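Long-range contacts in hemolysin-related protein (Vibrio cholerae serotype O1, PDB 6MLT), which is secreted into the biofilm matrix, binds calcium and, through a beta-propeller carrying a lectin-like beta-prism, probably takes part in carbohydrate binding and biofilm adhesion: residues L269-G274 with Y450-M455; V466-L471 with V493-R498; G444-G449 with I476-Y481; N250-V255 with K263-N268; V238-A243 with S275-S280. All coordinates share one frame; numbering follows the deposited sequence.

Contact 1 (L269-G274 with Y450-M455)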
# COMPACT_ATOMS: atom_id res chain seq x y z
N LEU A 269 4.52 -24.24 -12.95
CA LEU A 269 4.19 -25.62 -12.62
C LEU A 269 5.11 -26.20 -11.55
O LEU A 269 4.73 -27.17 -10.89
CB LEU A 269 4.23 -26.48 -13.88
CG LEU A 269 3.20 -26.11 -14.95
CD1 LEU A 269 3.39 -26.95 -16.20
CD2 LEU A 269 1.77 -26.26 -14.43
N SER A 270 6.31 -25.63 -11.37
CA SER A 270 7.19 -26.05 -10.29
C SER A 270 6.76 -25.50 -8.93
O SER A 270 7.29 -25.95 -7.91
CB SER A 270 8.63 -25.61 -10.59
OG SER A 270 8.79 -24.22 -10.40
N ASN A 271 5.82 -24.55 -8.89
CA ASN A 271 5.27 -24.04 -7.64
C ASN A 271 3.90 -23.45 -7.94
O ASN A 271 3.73 -22.22 -7.96
CB ASN A 271 6.18 -22.99 -7.00
CG ASN A 271 5.64 -22.46 -5.68
OD1 ASN A 271 4.98 -23.19 -4.93
ND2 ASN A 271 5.94 -21.20 -5.38
N PRO A 272 2.90 -24.29 -8.18
CA PRO A 272 1.57 -23.80 -8.54
C PRO A 272 0.83 -23.28 -7.31
O PRO A 272 1.32 -23.31 -6.19
CB PRO A 272 0.89 -25.05 -9.12
CG PRO A 272 1.52 -26.17 -8.38
CD PRO A 272 2.96 -25.76 -8.17
N GLY A 273 -0.38 -22.80 -7.56
CA GLY A 273 -1.20 -22.28 -6.49
C GLY A 273 -0.88 -20.83 -6.18
O GLY A 273 -0.27 -20.10 -6.96
N GLY A 274 -1.31 -20.42 -4.98
CA GLY A 274 -1.17 -19.05 -4.54
C GLY A 274 -2.50 -18.31 -4.55
O GLY A 274 -3.14 -18.21 -5.60
N TYR A 450 1.93 -23.94 -3.49
CA TYR A 450 1.87 -25.27 -2.87
C TYR A 450 3.22 -25.70 -2.31
O TYR A 450 3.27 -26.40 -1.29
CB TYR A 450 1.38 -26.31 -3.87
CG TYR A 450 -0.13 -26.37 -4.00
CD1 TYR A 450 -0.89 -27.04 -3.05
CD2 TYR A 450 -0.78 -25.76 -5.06
CE1 TYR A 450 -2.27 -27.10 -3.15
CE2 TYR A 450 -2.17 -25.81 -5.17
CZ TYR A 450 -2.90 -26.48 -4.22
OH TYR A 450 -4.27 -26.54 -4.33
N TYR A 451 4.32 -25.27 -2.95
CA TYR A 451 5.65 -25.79 -2.66
C TYR A 451 6.65 -24.77 -2.13
O TYR A 451 7.64 -25.18 -1.50
CB TYR A 451 6.27 -26.42 -3.92
CG TYR A 451 5.46 -27.54 -4.55
CD1 TYR A 451 4.80 -28.48 -3.78
CD2 TYR A 451 5.37 -27.65 -5.93
CE1 TYR A 451 4.06 -29.51 -4.37
CE2 TYR A 451 4.64 -28.66 -6.53
CZ TYR A 451 3.99 -29.58 -5.74
OH TYR A 451 3.27 -30.59 -6.34
N ALA A 452 6.46 -23.47 -2.39
CA ALA A 452 7.50 -22.50 -2.04
C ALA A 452 6.92 -21.10 -1.94
O ALA A 452 5.83 -20.81 -2.45
CB ALA A 452 8.63 -22.51 -3.08
N VAL A 453 7.68 -20.24 -1.28
CA VAL A 453 7.44 -18.80 -1.24
C VAL A 453 8.35 -18.16 -2.27
O VAL A 453 9.58 -18.31 -2.20
CB VAL A 453 7.69 -18.22 0.16
CG1 VAL A 453 7.54 -16.70 0.16
CG2 VAL A 453 6.75 -18.86 1.18
N ASP A 454 7.77 -17.43 -3.22
CA ASP A 454 8.49 -16.83 -4.33
C ASP A 454 8.37 -15.31 -4.30
O ASP A 454 7.29 -14.77 -4.08
CB ASP A 454 7.96 -17.35 -5.68
CG ASP A 454 8.27 -18.82 -5.89
OD1 ASP A 454 9.05 -19.38 -5.09
OD2 ASP A 454 7.72 -19.43 -6.84
N MET A 455 9.50 -14.64 -4.54
CA MET A 455 9.58 -13.19 -4.61
C MET A 455 9.83 -12.78 -6.05
O MET A 455 10.75 -13.30 -6.69
CB MET A 455 10.70 -12.67 -3.71
CG MET A 455 10.99 -11.17 -3.83
SD MET A 455 9.73 -10.17 -3.03
CE MET A 455 10.06 -10.55 -1.31
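Asn271 OD1 is gripped by two consecutive backbone amides, accepting from Tyr451 N at 2.9 Å and from Ala452 N at 3.0 Å. The first donor arrives nearly along the C=O axis of the side chain, whereas the second stands well above the amide's carbonyl plane. The other end of the same amide is a double donor. Asn271 ND2 reaches Ala452 O at 3.0 Å and, lying 2.9 Å from Asp454 OD2, meets this carboxylate oxygen tip to tip on a straight bond (166° at the hydrogen). Asp454 OD2 is approached from above the carboxylate plane, while OD1 is bound by Ser465 OG. A chi1 of -178° sets Asn271 CG anti to the backbone N, 3.5 Å from Ala452 N, and four bonds fix the amide's rotation. One residue on, Pro272 O takes Tyr450 N at 2.8 Å, and Pro272 CD packs 3.7 Å from Tyr451 CE2. Ser270 O lies at the edge of the Tyr451 ring, near its plane. The contact thus fastens the connection between strands 262-266 and 277-279 to the start of strand 452-457, a strand flanked by 443-448 and 462-467 in the next propeller blade.

Contact 2 (V466-L471 with V493-R498)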
# COMPACT_ATOMS: atom_id res chain seq x y z
N VAL A 466 11.84 -19.97 -1.86
CA VAL A 466 12.17 -20.66 -0.62
C VAL A 466 11.15 -21.77 -0.40
O VAL A 466 9.95 -21.50 -0.27
CB VAL A 466 12.21 -19.69 0.57
CG1 VAL A 466 12.28 -20.45 1.89
CG2 VAL A 466 13.41 -18.76 0.43
N ALA A 467 11.64 -23.00 -0.32
CA ALA A 467 10.75 -24.14 -0.13
C ALA A 467 9.93 -23.95 1.14
O ALA A 467 10.45 -23.53 2.18
CB ALA A 467 11.55 -25.44 -0.06
N ASN A 468 8.64 -24.27 1.04
CA ASN A 468 7.67 -23.98 2.10
C ASN A 468 6.50 -24.94 1.88
O ASN A 468 5.72 -24.76 0.93
CB ASN A 468 7.23 -22.52 2.04
CG ASN A 468 6.42 -22.10 3.26
OD1 ASN A 468 6.96 -21.95 4.37
ND2 ASN A 468 5.12 -21.87 3.06
N ASP A 469 6.38 -25.95 2.74
CA ASP A 469 5.45 -27.07 2.53
C ASP A 469 4.02 -26.61 2.76
O ASP A 469 3.60 -26.40 3.90
CB ASP A 469 5.80 -28.22 3.47
CG ASP A 469 4.70 -29.29 3.57
OD1 ASP A 469 3.78 -29.32 2.71
OD2 ASP A 469 4.75 -30.11 4.52
N ASP A 470 3.25 -26.49 1.68
CA ASP A 470 1.82 -26.20 1.82
C ASP A 470 1.00 -27.07 0.89
O ASP A 470 -0.01 -26.62 0.33
CB ASP A 470 1.52 -24.73 1.59
CG ASP A 470 0.17 -24.35 2.13
OD1 ASP A 470 -0.15 -24.88 3.21
OD2 ASP A 470 -0.56 -23.56 1.50
N LEU A 471 1.38 -28.33 0.74
CA LEU A 471 0.65 -29.24 -0.14
C LEU A 471 -0.83 -29.31 0.21
O LEU A 471 -1.66 -29.57 -0.67
CB LEU A 471 1.25 -30.64 -0.07
CG LEU A 471 2.10 -31.04 -1.27
CD1 LEU A 471 3.46 -30.40 -1.16
CD2 LEU A 471 2.20 -32.55 -1.36
N VAL A 493 6.07 -15.74 6.80
CA VAL A 493 5.51 -16.88 6.09
C VAL A 493 5.15 -17.96 7.10
O VAL A 493 5.64 -17.99 8.22
CB VAL A 493 6.49 -17.44 5.03
CG1 VAL A 493 7.00 -16.33 4.12
CG2 VAL A 493 7.66 -18.17 5.70
N GLN A 494 4.30 -18.87 6.65
CA GLN A 494 3.76 -19.95 7.47
C GLN A 494 3.67 -21.20 6.61
O GLN A 494 3.31 -21.12 5.43
CB GLN A 494 2.37 -19.58 8.01
CG GLN A 494 1.63 -20.70 8.71
CD GLN A 494 2.21 -21.00 10.08
OE1 GLN A 494 2.46 -20.09 10.87
NE2 GLN A 494 2.45 -22.27 10.36
N ASP A 495 4.02 -22.36 7.18
CA ASP A 495 3.71 -23.62 6.51
C ASP A 495 2.98 -24.55 7.47
O ASP A 495 2.24 -24.08 8.33
CB ASP A 495 4.96 -24.25 5.88
CG ASP A 495 5.99 -24.76 6.89
OD1 ASP A 495 5.79 -24.70 8.12
OD2 ASP A 495 7.03 -25.26 6.41
N ARG A 496 3.14 -25.87 7.31
CA ARG A 496 2.38 -26.79 8.16
C ARG A 496 2.85 -26.75 9.61
O ARG A 496 2.04 -26.96 10.52
CB ARG A 496 2.46 -28.22 7.62
CG ARG A 496 1.85 -28.43 6.22
CD ARG A 496 0.39 -28.00 6.12
NE ARG A 496 -0.48 -28.69 7.08
CZ ARG A 496 -0.94 -29.92 6.93
NH1 ARG A 496 -0.60 -30.64 5.87
NH2 ARG A 496 -1.73 -30.45 7.86
N LEU A 497 4.13 -26.47 9.84
CA LEU A 497 4.72 -26.64 11.17
C LEU A 497 5.48 -25.44 11.69
O LEU A 497 5.82 -25.43 12.88
CB LEU A 497 5.68 -27.84 11.16
CG LEU A 497 5.06 -29.20 10.86
CD1 LEU A 497 6.14 -30.25 10.64
CD2 LEU A 497 4.14 -29.62 12.00
N ARG A 498 5.77 -24.43 10.87
CA ARG A 498 6.67 -23.36 11.25
C ARG A 498 6.17 -22.03 10.69
O ARG A 498 5.70 -21.97 9.56
CB ARG A 498 8.10 -23.58 10.73
CG ARG A 498 8.58 -25.01 10.72
CD ARG A 498 9.76 -25.18 9.79
NE ARG A 498 9.35 -25.21 8.38
CZ ARG A 498 10.20 -25.27 7.36
NH1 ARG A 498 11.51 -25.29 7.58
NH2 ARG A 498 9.74 -25.29 6.11
O HOH W 1 7.33 -21.42 7.05
O HOH W 2 0.81 -30.19 3.46
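Two successive blades of the beta-propeller meet here at their loops: Asn468 and Asp469, just past the outermost strand 462-467, lie against Gln494, Asp495 and Arg496 in the turn between strands 490-494 and 498-502. The main polar tie is Asn468 ND2 to Gln494 O, 3.1 Å long and almost straight (175°). The acceptor lies in the amide plane of Asn468, but the donor sits above the carbonyl plane of Gln494. Asn468 OD1 packs against Asp495 CB at 3.4 Å and is bound by Arg500 NH2; a water also joins it to Arg498 O. Next to this, Arg496 N makes a weak bond to Asp469 O at 3.5 Å, and a second water links Asp469 OD1 to Arg496 NH1. Arg496 NH2 bonds to Ser548 OG and NE to Ser517 O.

The turn is stiffened from within by Asp495. Its OD1 lies 3.0 Å from Leu497 N and 2.8 Å from Arg498 N, both donors to it, while its OD2 receives both Arg498 NE and NH2 in a side-on salt bridge, NH2 lying 2.7 Å from it. Both nitrogens approach from one face of the carboxylate plane. The backbone bond from Asp495 N to Arg498 O closes the loop. An aspartate whose oxygen accepts from the amides two and three residues on is the signature of an Asx turn and Asx motif, used here to shape a hairpin turn at a blade-to-blade boundary.

Contact 3 (G444-G449 with I476-Y481); sequences GIVYAG and IGVSAY
Apolar packing between neighbouring blades, bridged by water at one end, joins Val446 and Ala448 of strand 443-448 to Ile476 and Val478 at the start of the following four-stranded sheet. The axes of strands 444-448 and 478-481 pass 7.4 Å apart at 139°, too far for pairing, and no direct hydrogen bond crosses between the two segments. The closest side-chain approach is Ala448 CB to Ile476 CG2, 3.5 Å. Val478 then divides its two methyls: CG1 lies 4.2 Å from Ala448 CB, and CG2 lies 3.6 Å from Val446 O. CG2 sits between the backbone N and the carbonyl carbon of its own residue (chi1 of CG1 is -64°), and from there it also faces Val446 CG1, the two valines meeting obliquely.

In propeller terms, 443-448 is the second strand of its blade, paired with 277-279 and 452-457, while 478-481 is the first, edge strand of the next blade, paired with 490-494. The packing therefore runs from sheet to sheet and not along either one.

Beside Ala448 and Ile476, polar backbone atoms are linked by two waters. One lies 2.8 Å from both Ala448 O and Ile476 O. The other accepts from Ala448 N at 2.9 Å and is also hydrogen-bonded to Ile476 O, which both waters reach. Val453 and Val493, from the adjoining strands of the two blades, pack on Ala448 and Val478 respectively.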
# COMPACT_ATOMS: atom_id res chain seq x y z
N GLY A 444 8.83 -5.41 -4.47
CA GLY A 444 8.72 -6.84 -4.70
C GLY A 444 7.30 -7.31 -4.47
O GLY A 444 6.51 -6.68 -3.76
N ILE A 445 6.98 -8.43 -5.11
CA ILE A 445 5.72 -9.13 -4.95
C ILE A 445 6.04 -10.53 -4.45
O ILE A 445 6.77 -11.27 -5.13
CB ILE A 445 4.93 -9.20 -6.27
CG1 ILE A 445 4.61 -7.79 -6.77
CG2 ILE A 445 3.66 -10.01 -6.10
CD1 ILE A 445 4.44 -7.72 -8.27
N VAL A 446 5.52 -10.90 -3.29
CA VAL A 446 5.85 -12.19 -2.69
C VAL A 446 4.56 -12.94 -2.38
O VAL A 446 3.56 -12.34 -1.96
CB VAL A 446 6.72 -12.02 -1.43
CG1 VAL A 446 5.96 -11.29 -0.33
CG2 VAL A 446 7.23 -13.37 -0.94
N TYR A 447 4.59 -14.26 -2.60
CA TYR A 447 3.44 -15.10 -2.31
C TYR A 447 3.90 -16.53 -2.10
O TYR A 447 4.98 -16.94 -2.55
CB TYR A 447 2.39 -15.04 -3.42
CG TYR A 447 2.73 -15.85 -4.66
CD1 TYR A 447 3.57 -15.34 -5.65
CD2 TYR A 447 2.19 -17.12 -4.84
CE1 TYR A 447 3.86 -16.08 -6.78
CE2 TYR A 447 2.48 -17.86 -5.97
CZ TYR A 447 3.31 -17.34 -6.94
OH TYR A 447 3.59 -18.08 -8.06
N ALA A 448 3.05 -17.30 -1.42
CA ALA A 448 3.28 -18.71 -1.17
C ALA A 448 2.41 -19.55 -2.09
O ALA A 448 1.21 -19.29 -2.24
CB ALA A 448 2.99 -19.06 0.29
N GLY A 449 3.01 -20.57 -2.71
CA GLY A 449 2.30 -21.56 -3.48
C GLY A 449 2.20 -22.87 -2.73
O GLY A 449 2.36 -22.94 -1.51
N ILE A 476 -1.80 -20.50 1.42
CA ILE A 476 -1.39 -19.88 2.68
C ILE A 476 -0.88 -18.47 2.43
O ILE A 476 -0.28 -18.16 1.39
CB ILE A 476 -0.33 -20.74 3.39
CG1 ILE A 476 -0.02 -20.20 4.79
CG2 ILE A 476 0.96 -20.82 2.57
CD1 ILE A 476 -1.21 -20.25 5.76
N GLY A 477 -1.12 -17.60 3.40
CA GLY A 477 -0.81 -16.20 3.25
C GLY A 477 0.60 -15.84 3.69
O GLY A 477 1.33 -16.64 4.27
N VAL A 478 0.95 -14.59 3.39
CA VAL A 478 2.20 -13.97 3.80
C VAL A 478 1.88 -12.53 4.19
O VAL A 478 0.84 -11.98 3.82
CB VAL A 478 3.27 -13.99 2.69
CG1 VAL A 478 3.65 -15.43 2.34
CG2 VAL A 478 2.75 -13.27 1.45
N SER A 479 2.79 -11.93 4.95
CA SER A 479 2.72 -10.50 5.24
C SER A 479 4.14 -9.96 5.28
O SER A 479 5.11 -10.70 5.08
CB SER A 479 1.97 -10.22 6.54
OG SER A 479 2.71 -10.68 7.66
N ALA A 480 4.27 -8.66 5.54
CA ALA A 480 5.55 -7.98 5.48
C ALA A 480 5.72 -7.08 6.69
O ALA A 480 4.75 -6.52 7.20
CB ALA A 480 5.68 -7.16 4.20
N TYR A 481 6.97 -6.93 7.12
CA TYR A 481 7.33 -6.02 8.20
C TYR A 481 8.85 -5.88 8.24
O TYR A 481 9.58 -6.84 7.96
CB TYR A 481 6.80 -6.51 9.56
CG TYR A 481 7.34 -5.69 10.72
CD1 TYR A 481 7.04 -4.34 10.83
CD2 TYR A 481 8.16 -6.27 11.69
CE1 TYR A 481 7.55 -3.57 11.87
CE2 TYR A 481 8.67 -5.51 12.74
CZ TYR A 481 8.36 -4.16 12.82
OH TYR A 481 8.86 -3.40 13.85
O HOH W 3 -1.04 -17.97 -1.26
O HOH W 4 0.90 -15.93 0.01

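Contact 4 (N250-V255 with K263-N268); sequences NSEIAV and KWRVNN
Ile253 pairs with Val266 and Val255 with Trp264 as hydrogen-bonded pairs, Ala254 and Arg265 forming the non-hydrogen-bonded pair between them, on strands running antiparallel at 170° with their axes 4.7 Å apart. At the far end Val255 O faces two residues: Lys263 N donates to it at 2.8 Å, while the bond from Trp264 N is weak. Lys263 and Trp264 both opposing Val255 make a classic beta bulge.

On the face of Ile253, Val255, Trp264 and Val266, the Trp264 indole is covered by Val255. Val255 CG2 stands 3.3 Å from Trp264 CZ2, toward the rim, and Val255 CB lies over the five-membered ring in a CH-pi contact, 4.1 Å from its centroid. Trp264 NE1 bonds to Ala458 O, which gives the indole N-H a partner. Ile253 CG2 rests beside Val266 CB, these two side chains pointing the same way.

The two strands form the hairpin 252-256/262-266, the outer half of a four-stranded propeller blade. On the face of Ala254 and Arg265, the Arg265 guanidinium grips Glu252 side-on: NH2 to OE1 is 3.0 Å and NE to OE2 is 3.1 Å. Both nitrogens meet the carboxylate from above its plane, and the two charged groups are turned 76° apart. Tyr215 OH also bonds to Glu252 OE2. Toward the open end of the hairpin, Asn267 CG is anti to the backbone N (chi1 167°), and ND2 donates to Ser251 O at 2.8 Å, with Pro248 O a further acceptor for ND2. A water accepting from Asn268 N and donating to Ser251 OG links the two segments beyond this bond.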
# COMPACT_ATOMS: atom_id res chain seq x y z
N ASN A 250 -3.98 -24.09 -14.40
CA ASN A 250 -4.95 -23.01 -14.27
C ASN A 250 -4.54 -21.95 -13.24
O ASN A 250 -5.22 -20.92 -13.14
CB ASN A 250 -6.32 -23.58 -13.88
CG ASN A 250 -6.95 -24.36 -15.01
OD1 ASN A 250 -6.50 -24.30 -16.15
ND2 ASN A 250 -8.02 -25.10 -14.71
N SER A 251 -3.47 -22.17 -12.49
CA SER A 251 -3.04 -21.19 -11.51
C SER A 251 -2.18 -20.12 -12.17
O SER A 251 -1.63 -20.32 -13.25
CB SER A 251 -2.27 -21.86 -10.37
OG SER A 251 -1.03 -22.40 -10.82
N GLU A 252 -2.09 -18.98 -11.50
CA GLU A 252 -1.21 -17.93 -11.99
C GLU A 252 -1.08 -16.83 -10.94
O GLU A 252 -1.86 -16.75 -9.99
CB GLU A 252 -1.72 -17.33 -13.31
CG GLU A 252 -3.01 -16.54 -13.19
CD GLU A 252 -3.44 -15.96 -14.52
OE1 GLU A 252 -4.17 -16.64 -15.27
OE2 GLU A 252 -3.03 -14.82 -14.83
N ILE A 253 -0.04 -16.02 -11.12
CA ILE A 253 0.07 -14.71 -10.52
C ILE A 253 0.21 -13.71 -11.66
O ILE A 253 0.90 -13.99 -12.65
CB ILE A 253 1.25 -14.60 -9.54
CG1 ILE A 253 1.29 -13.20 -8.94
CG2 ILE A 253 2.57 -14.91 -10.25
CD1 ILE A 253 1.75 -13.16 -7.51
N ALA A 254 -0.45 -12.57 -11.54
CA ALA A 254 -0.46 -11.63 -12.65
C ALA A 254 -0.49 -10.21 -12.11
O ALA A 254 -1.01 -9.95 -11.02
CB ALA A 254 -1.64 -11.86 -13.59
N VAL A 255 0.09 -9.30 -12.88
CA VAL A 255 0.01 -7.87 -12.62
C VAL A 255 -0.79 -7.26 -13.75
O VAL A 255 -0.43 -7.40 -14.93
CB VAL A 255 1.40 -7.22 -12.50
CG1 VAL A 255 1.26 -5.72 -12.31
CG2 VAL A 255 2.17 -7.84 -11.35
N LYS A 263 0.09 -6.63 -17.56
CA LYS A 263 1.49 -6.20 -17.59
C LYS A 263 2.40 -7.42 -17.73
O LYS A 263 3.23 -7.48 -18.64
CB LYS A 263 1.83 -5.42 -16.32
CG LYS A 263 3.24 -4.85 -16.33
CD LYS A 263 3.61 -4.19 -15.02
CE LYS A 263 5.09 -3.83 -14.99
NZ LYS A 263 5.45 -2.98 -13.84
N TRP A 264 2.27 -8.38 -16.82
CA TRP A 264 2.91 -9.68 -16.96
C TRP A 264 2.14 -10.69 -16.13
O TRP A 264 1.38 -10.33 -15.22
CB TRP A 264 4.39 -9.64 -16.56
CG TRP A 264 4.66 -9.14 -15.17
CD1 TRP A 264 5.00 -7.86 -14.82
CD2 TRP A 264 4.66 -9.90 -13.94
NE1 TRP A 264 5.19 -7.78 -13.45
CE2 TRP A 264 4.99 -9.01 -12.90
CE3 TRP A 264 4.41 -11.24 -13.64
CZ2 TRP A 264 5.07 -9.43 -11.56
CZ3 TRP A 264 4.49 -11.65 -12.31
CH2 TRP A 264 4.82 -10.75 -11.30
N ARG A 265 2.32 -11.96 -16.47
CA ARG A 265 1.70 -13.04 -15.72
C ARG A 265 2.63 -14.25 -15.75
O ARG A 265 3.45 -14.40 -16.66
CB ARG A 265 0.32 -13.42 -16.29
CG ARG A 265 0.36 -14.07 -17.66
CD ARG A 265 -1.04 -14.40 -18.17
NE ARG A 265 -1.66 -15.52 -17.47
CZ ARG A 265 -1.36 -16.80 -17.68
NH1 ARG A 265 -0.43 -17.14 -18.56
NH2 ARG A 265 -1.99 -17.75 -17.01
N VAL A 266 2.49 -15.09 -14.73
CA VAL A 266 3.31 -16.29 -14.58
C VAL A 266 2.41 -17.45 -14.21
O VAL A 266 1.62 -17.36 -13.27
CB VAL A 266 4.41 -16.09 -13.52
CG1 VAL A 266 5.13 -17.41 -13.23
CG2 VAL A 266 5.42 -15.04 -13.98
N ASN A 267 2.52 -18.55 -14.96
CA ASN A 267 2.04 -19.85 -14.52
C ASN A 267 3.28 -20.68 -14.23
O ASN A 267 4.15 -20.82 -15.10
CB ASN A 267 1.17 -20.52 -15.58
CG ASN A 267 0.92 -21.98 -15.27
OD1 ASN A 267 1.52 -22.87 -15.88
ND2 ASN A 267 0.08 -22.24 -14.27
N ASN A 268 3.38 -21.19 -13.01
CA ASN A 268 4.60 -21.84 -12.54
C ASN A 268 4.27 -23.26 -12.08
O ASN A 268 3.82 -23.46 -10.94
CB ASN A 268 5.25 -21.04 -11.42
CG ASN A 268 6.55 -21.65 -10.96
OD1 ASN A 268 7.01 -22.65 -11.52
ND2 ASN A 268 7.16 -21.05 -9.95
O HOH W 5 1.21 -20.63 -11.21

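Contact 5 (V238-A243 with S275-S280); sequences VVSVPA and SVQAVS
Gln277 leaves strand 277-279 with its CB toward strand 236-241 and ends on Ser240. CB itself packs on the carbonyl of Val446, in the neighbouring strand of its own sheet. The first torsion is unusual: chi1 of -21° lies away from any staggered position and places CG 3.8 Å from Val238 CG1. Val238 and Gln277 slide past each other in opposite directions, and CD keeps company with the same methyl at 3.9 Å. A bend at chi2 (72°) turns CD, after which the amide divides. NE2 donates to Ser240 OG over a short 2.6 Å, at 162° and close to the amide plane; Phe223 O is a second acceptor for it. OE1 passes near Val238 O without bonding to it, and is bound by Ser225 OG.

Around this amide the contacts are van der Waals. Ser240 CB abuts Ser275 C at 3.5 Å, Pro242 CG touches Ser275 CB at 4.2 Å, and Val238 CG2 makes an apolar contact with Val279 CG2 at 4.1 Å. The strand axes lie 8.6 Å apart, too far for backbone pairing; the strands belong to adjacent blades and are joined by side chains.

Every touching residue is buried. The amide's polar atoms are nonetheless satisfied, NE2 by two acceptors and OE1 by a hydroxyl, which implies a glutamine held in one rotation. Its off-staggered chi1 is consistent with a strained torsion being offset by these bonds and by the packing.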
# COMPACT_ATOMS: atom_id res chain seq x y z
N VAL A 238 -2.26 -6.54 -8.54
CA VAL A 238 -1.66 -7.88 -8.47
C VAL A 238 -2.75 -8.86 -8.09
O VAL A 238 -3.46 -8.64 -7.10
CB VAL A 238 -0.51 -7.92 -7.46
CG1 VAL A 238 0.21 -9.26 -7.54
CG2 VAL A 238 0.46 -6.78 -7.69
N VAL A 239 -2.88 -9.96 -8.84
CA VAL A 239 -3.94 -10.93 -8.62
C VAL A 239 -3.36 -12.34 -8.58
O VAL A 239 -2.38 -12.64 -9.27
CB VAL A 239 -5.04 -10.83 -9.70
CG1 VAL A 239 -5.63 -9.43 -9.74
CG2 VAL A 239 -4.49 -11.21 -11.07
N SER A 240 -4.00 -13.20 -7.79
CA SER A 240 -3.61 -14.60 -7.63
C SER A 240 -4.78 -15.51 -8.00
O SER A 240 -5.91 -15.29 -7.56
CB SER A 240 -3.17 -14.90 -6.19
OG SER A 240 -1.93 -14.31 -5.87
N VAL A 241 -4.49 -16.54 -8.79
CA VAL A 241 -5.44 -17.61 -9.09
C VAL A 241 -4.85 -18.91 -8.54
O VAL A 241 -3.89 -19.43 -9.11
CB VAL A 241 -5.70 -17.73 -10.60
CG1 VAL A 241 -6.68 -18.86 -10.89
CG2 VAL A 241 -6.22 -16.41 -11.15
N PRO A 242 -5.37 -19.46 -7.44
CA PRO A 242 -4.73 -20.64 -6.85
C PRO A 242 -5.06 -21.95 -7.55
O PRO A 242 -4.25 -22.87 -7.57
CB PRO A 242 -5.26 -20.64 -5.41
CG PRO A 242 -6.55 -19.90 -5.47
CD PRO A 242 -6.39 -18.87 -6.55
N ALA A 243 -6.26 -22.03 -8.13
CA ALA A 243 -6.71 -23.27 -8.75
C ALA A 243 -6.57 -24.43 -7.76
O ALA A 243 -6.83 -24.25 -6.56
CB ALA A 243 -5.94 -23.54 -10.04
N SER A 275 -2.93 -17.81 -3.38
CA SER A 275 -4.19 -17.08 -3.27
C SER A 275 -4.03 -15.62 -2.91
O SER A 275 -4.99 -14.85 -3.07
CB SER A 275 -5.10 -17.72 -2.21
OG SER A 275 -4.74 -17.30 -0.90
N VAL A 276 -2.86 -15.21 -2.42
CA VAL A 276 -2.69 -13.88 -1.83
C VAL A 276 -1.22 -13.52 -1.91
O VAL A 276 -0.35 -14.40 -1.95
CB VAL A 276 -3.22 -13.86 -0.37
CG1 VAL A 276 -2.40 -14.78 0.52
CG2 VAL A 276 -3.21 -12.43 0.20
N GLN A 277 -0.95 -12.22 -1.96
CA GLN A 277 0.41 -11.69 -2.02
C GLN A 277 0.56 -10.55 -1.03
O GLN A 277 -0.42 -9.96 -0.57
CB GLN A 277 0.77 -11.15 -3.41
CG GLN A 277 -0.08 -11.65 -4.54
CD GLN A 277 -1.51 -11.09 -4.56
OE1 GLN A 277 -1.79 -10.01 -4.02
NE2 GLN A 277 -2.41 -11.83 -5.16
N ALA A 278 1.81 -10.27 -0.70
CA ALA A 278 2.21 -9.01 -0.08
C ALA A 278 3.08 -8.26 -1.08
O ALA A 278 3.86 -8.87 -1.82
CB ALA A 278 2.96 -9.25 1.24
N VAL A 279 2.93 -6.94 -1.11
CA VAL A 279 3.65 -6.08 -2.05
C VAL A 279 4.29 -4.96 -1.26
O VAL A 279 3.59 -4.22 -0.55
CB VAL A 279 2.71 -5.52 -3.13
CG1 VAL A 279 3.49 -4.68 -4.14
CG2 VAL A 279 1.95 -6.65 -3.82
N SER A 280 5.60 -4.81 -1.35
CA SER A 280 6.26 -3.85 -0.47
C SER A 280 7.68 -3.59 -0.96
O SER A 280 8.12 -4.10 -2.00
CB SER A 280 6.27 -4.36 0.97
OG SER A 280 6.46 -3.28 1.86

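Contacts 1 and 2 are counterparts: in each, the chain leaving the last strand of a blade meets the turn after the second strand of the next, and an asparagine amide supplies the main bonds; both are mostly buried, with one or two exposed residues. Contacts 3 and 5 also correspond, each setting a blade's second strand against the strand that opens the next; both are wholly buried, but contact 3 is apolar and water-bridged whereas contact 5 centres on one amide. Contact 4 alone lies within a blade, with backbone pairing and a salt bridge, and is only partly buried. Strand 443-448 brings contact 3 against contacts 1, 4 and 5, while Ile476 and Val478 join it to contact 2.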